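Local coordinates for protein indole-3-acetic acid-amido synthetase GH3.15 (Arabidopsis thaliana, PDB 6E1Q) that conjugates glutamine, and possibly cysteine, to the auxin precursor indole-3-butyric acid, and glutamine to the herbicide 2,4-DB, using ATP, at residues K293-I301 and G318-Y326. Sequence-based numbering, arbitrary orientation.
Sequences KAKCIESII and GLPLTSSFY. With CFA ((2,4-dichlorophenoxy)acetic acid), chain C; CFA ((2,4-dichlorophenoxy)acetic acid), chain D.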
loop_
_atom_site.group_PDB
_atom_site.type_symbol
_atom_site.label_atom_id
_atom_site.label_comp_id
_atom_site.label_asym_id
_atom_site.label_seq_id
_atom_site.Cartn_x
_atom_site.Cartn_y
_atom_site.Cartn_z
ATOM N N LYS A 293 -19.983 7.607 13.078
ATOM C CA LYS A 293 -19.473 6.812 14.185
ATOM C C LYS A 293 -18.114 6.182 13.897
ATOM O O LYS A 293 -17.584 5.467 14.756
ATOM C CB LYS A 293 -20.492 5.741 14.565
ATOM C CG LYS A 293 -21.753 6.347 15.161
ATOM C CD LYS A 293 -22.868 5.328 15.288
ATOM C CE LYS A 293 -23.932 5.784 16.277
ATOM N NZ LYS A 293 -24.512 4.604 16.973
ATOM N N ALA A 294 -17.521 6.436 12.731
ATOM C CA ALA A 294 -16.196 5.887 12.473
ATOM C C ALA A 294 -15.178 6.556 13.387
ATOM O O ALA A 294 -15.276 7.748 13.691
ATOM C CB ALA A 294 -15.786 6.066 11.002
ATOM N N LYS A 295 -14.193 5.777 13.824
ATOM C CA LYS A 295 -13.193 6.250 14.765
ATOM C C LYS A 295 -11.814 6.425 14.141
ATOM O O LYS A 295 -10.963 7.083 14.741
ATOM C CB LYS A 295 -13.092 5.284 15.955
ATOM C CG LYS A 295 -14.399 5.135 16.730
ATOM C CD LYS A 295 -14.886 6.494 17.207
ATOM C CE LYS A 295 -16.231 6.391 17.913
ATOM N NZ LYS A 295 -16.829 7.748 18.079
ATOM N N CYS A 296 -11.570 5.873 12.959
ATOM C CA CYS A 296 -10.289 6.074 12.301
ATOM C C CYS A 296 -10.420 5.608 10.860
ATOM O O CYS A 296 -11.378 4.930 10.485
ATOM C CB CYS A 296 -9.158 5.319 13.016
ATOM S SG CYS A 296 -9.296 3.544 12.859
ATOM N N ILE A 297 -9.438 6.000 10.058
ATOM C CA ILE A 297 -9.346 5.637 8.658
ATOM C C ILE A 297 -8.013 4.937 8.489
ATOM O O ILE A 297 -6.962 5.572 8.616
ATOM C CB ILE A 297 -9.440 6.856 7.740
ATOM C CG1 ILE A 297 -10.815 7.505 7.870
ATOM C CG2 ILE A 297 -9.091 6.439 6.296
ATOM C CD1 ILE A 297 -10.861 8.905 7.327
ATOM N N GLU A 298 -8.061 3.642 8.185
ATOM C CA GLU A 298 -6.894 2.773 8.187
ATOM C C GLU A 298 -6.482 2.497 6.749
ATOM O O GLU A 298 -7.289 1.991 5.958
ATOM C CB GLU A 298 -7.205 1.465 8.928
ATOM C CG GLU A 298 -6.116 0.401 8.788
ATOM C CD GLU A 298 -4.889 0.678 9.665
ATOM O OE1 GLU A 298 -5.053 1.178 10.796
ATOM O OE2 GLU A 298 -3.754 0.414 9.212
ATOM N N SER A 299 -5.236 2.840 6.406
ATOM C CA SER A 299 -4.672 2.534 5.091
ATOM C C SER A 299 -3.183 2.836 5.112
ATOM O O SER A 299 -2.674 3.483 6.029
ATOM C CB SER A 299 -5.336 3.354 3.979
ATOM O OG SER A 299 -4.949 4.727 4.094
ATOM N N ILE A 300 -2.497 2.399 4.062
ATOM C CA ILE A 300 -1.091 2.754 3.903
ATOM C C ILE A 300 -0.997 4.237 3.549
ATOM O O ILE A 300 -1.604 4.700 2.573
ATOM C CB ILE A 300 -0.422 1.864 2.852
ATOM C CG1 ILE A 300 -0.392 0.423 3.374
ATOM C CG2 ILE A 300 0.992 2.364 2.543
ATOM C CD1 ILE A 300 -0.042 -0.592 2.309
ATOM N N ILE A 301 -0.252 4.993 4.361
ATOM C CA ILE A 301 -0.052 6.423 4.178
ATOM C C ILE A 301 1.425 6.792 4.127
ATOM O O ILE A 301 1.766 7.965 4.244
ATOM C CB ILE A 301 -0.759 7.235 5.283
ATOM C CG1 ILE A 301 -0.222 6.822 6.665
ATOM C CG2 ILE A 301 -2.268 7.115 5.163
ATOM C CD1 ILE A 301 -1.053 7.334 7.853
ATOM N N GLY A 318 -11.311 15.202 10.401
ATOM C CA GLY A 318 -10.652 14.986 11.673
ATOM C C GLY A 318 -10.558 13.542 12.124
ATOM O O GLY A 318 -9.920 13.276 13.151
ATOM N N LEU A 319 -11.186 12.600 11.427
ATOM C CA LEU A 319 -10.916 11.200 11.741
ATOM C C LEU A 319 -9.418 10.949 11.592
ATOM O O LEU A 319 -8.829 11.342 10.574
ATOM C CB LEU A 319 -11.684 10.259 10.831
ATOM C CG LEU A 319 -13.199 10.335 10.980
ATOM C CD1 LEU A 319 -13.862 9.414 9.979
ATOM C CD2 LEU A 319 -13.556 9.966 12.396
ATOM N N PRO A 320 -8.759 10.350 12.582
ATOM C CA PRO A 320 -7.315 10.143 12.456
ATOM C C PRO A 320 -7.016 9.123 11.368
ATOM O O PRO A 320 -7.699 8.105 11.234
ATOM C CB PRO A 320 -6.898 9.653 13.849
ATOM C CG PRO A 320 -8.136 9.130 14.470
ATOM C CD PRO A 320 -9.279 9.910 13.892
ATOM N N LEU A 321 -6.026 9.440 10.544
ATOM C CA LEU A 321 -5.538 8.484 9.560
ATOM C C LEU A 321 -4.540 7.574 10.252
ATOM O O LEU A 321 -3.529 8.050 10.787
ATOM C CB LEU A 321 -4.887 9.195 8.379
ATOM C CG LEU A 321 -5.632 10.397 7.800
ATOM C CD1 LEU A 321 -4.852 10.939 6.621
ATOM C CD2 LEU A 321 -7.052 10.010 7.391
ATOM N N THR A 322 -4.825 6.278 10.272
ATOM C CA THR A 322 -3.935 5.336 10.933
ATOM C C THR A 322 -3.306 4.395 9.914
ATOM O O THR A 322 -3.899 4.074 8.884
ATOM C CB THR A 322 -4.667 4.530 12.019
ATOM O OG1 THR A 322 -5.753 3.792 11.436
ATOM C CG2 THR A 322 -5.215 5.465 13.085
ATOM N N SER A 323 -2.080 3.969 10.209
ATOM C CA SER A 323 -1.377 2.959 9.424
ATOM C C SER A 323 -0.773 2.007 10.452
ATOM O O SER A 323 0.248 2.309 11.081
ATOM C CB SER A 323 -0.324 3.586 8.509
ATOM O OG SER A 323 0.380 2.589 7.779
ATOM N N SER A 324 -1.417 0.861 10.626
ATOM C CA SER A 324 -1.111 -0.029 11.736
ATOM C C SER A 324 -0.122 -1.131 11.389
ATOM O O SER A 324 0.467 -1.714 12.306
ATOM C CB SER A 324 -2.396 -0.687 12.242
ATOM O OG SER A 324 -3.253 0.287 12.783
ATOM N N PHE A 325 0.045 -1.457 10.108
ATOM C CA PHE A 325 0.690 -2.702 9.719
ATOM C C PHE A 325 1.766 -2.466 8.679
ATOM O O PHE A 325 1.564 -1.714 7.722
ATOM C CB PHE A 325 -0.317 -3.703 9.155
ATOM C CG PHE A 325 -1.593 -3.812 9.950
ATOM C CD1 PHE A 325 -1.658 -4.634 11.069
ATOM C CD2 PHE A 325 -2.735 -3.127 9.556
ATOM C CE1 PHE A 325 -2.833 -4.756 11.796
ATOM C CE2 PHE A 325 -3.915 -3.244 10.279
ATOM C CZ PHE A 325 -3.962 -4.061 11.400
ATOM N N TYR A 326 2.901 -3.150 8.855
ATOM C CA TYR A 326 3.960 -3.178 7.850
ATOM C C TYR A 326 4.177 -4.637 7.466
ATOM O O TYR A 326 4.623 -5.449 8.290
ATOM C CB TYR A 326 5.257 -2.535 8.347
ATOM C CG TYR A 326 6.380 -2.743 7.358
ATOM C CD1 TYR A 326 6.277 -2.259 6.056
ATOM C CD2 TYR A 326 7.510 -3.451 7.702
ATOM C CE1 TYR A 326 7.278 -2.473 5.128
ATOM C CE2 TYR A 326 8.530 -3.665 6.784
ATOM C CZ TYR A 326 8.410 -3.181 5.503
ATOM O OH TYR A 326 9.424 -3.415 4.600
HETATM C C1 CFA C . -8.949 -2.449 8.324
HETATM C C2 CFA C . -7.556 -3.061 8.438
HETATM C "C1'" CFA C . -6.927 -2.881 6.143
HETATM C "C2'" CFA C . -6.128 -2.352 5.139
HETATM C "C3'" CFA C . -6.362 -2.701 3.832
HETATM C "C4'" CFA C . -7.383 -3.565 3.529
HETATM C "C5'" CFA C . -8.182 -4.104 4.508
HETATM CL CL3 CFA C . -4.788 -1.220 5.466
HETATM C "C6'" CFA C . -7.947 -3.762 5.817
HETATM O O1 CFA C . -9.949 -3.069 8.768
HETATM O O2 CFA C . -9.092 -1.338 7.762
HETATM O "O1'" CFA C . -6.691 -2.526 7.476
HETATM CL CL4 CFA C . -7.658 -3.986 1.839
HETATM C C1 CFA D . -0.768 -6.379 5.856
HETATM C C2 CFA D . -2.281 -6.135 5.872
HETATM C "C1'" CFA D . -4.189 -6.840 7.140
HETATM C "C2'" CFA D . -5.237 -7.124 6.271
HETATM C "C3'" CFA D . -6.549 -6.913 6.679
HETATM C "C4'" CFA D . -6.813 -6.426 7.951
HETATM C "C5'" CFA D . -5.768 -6.150 8.814
HETATM CL CL3 CFA D . -4.913 -7.759 4.630
HETATM C "C6'" CFA D . -4.463 -6.361 8.411
HETATM O O1 CFA D . -0.185 -6.669 6.929
HETATM O O2 CFA D . -0.092 -6.290 4.793
HETATM O "O1'" CFA D . -2.851 -7.050 6.769
HETATM CL CL4 CFA D . -8.493 -6.151 8.496
#
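Carboxylate oxygen OE1 of Glu-298 is gripped by two hydroxyls, Thr-322 OG1 at 2.8 Å and Ser-324 OG at 2.8 Å, which donate to it from opposite faces of the carboxylate plane. The Ser-324 hydroxyl comes in on the syn side, whereas the threonine stands well above the plane. Oxygen OE2 takes the backbone hydrogen of Ser-324 on its syn lone pair, with 2.8 Å from OE2 to N. Three bonds thus fix the rotation of a buried carboxylate. CG of Glu-298 lies anti to the backbone N (chi1 171°), and a bend at chi2 (76°) swings the carboxylate across Thr-322 to Ser-324.

The backbones pair in parallel: Ile-297 N donates to Pro-320 O, Thr-322 N to Ile-297 O at 2.8 Å, and Ser-299 N to Thr-322 O. Helix 309-316 connects the two strands in a beta-alpha-beta unit, and 297-298 also bonds to strand 212-217 through Leu-215 and Ala-217. On the face away from the carboxylate, Ile-297 CD1 packs on Leu-319 CB at 3.8 Å and on Leu-321 CD2.

Two (2,4-dichlorophenoxy)acetic acid molecules lie beside the polar end. CG of Glu-298 touches ether oxygen O1' of one, in chain C, at 3.3 Å; the Phe-325 ring has Ser-324 CB against one face and C6' of the second ligand, in chain D, over the centre of the opposite face. With an alanine in place of Glu-298, both hydroxyls and the Ser-324 amide would probably lose their acceptor, and the loop before Phe-325 would be freer to shift. The geometry is consistent with a structural link between a wall of the acyl-acid pocket and the strand that carries substrate-binding Phe-325 and ATP-binding Tyr-326.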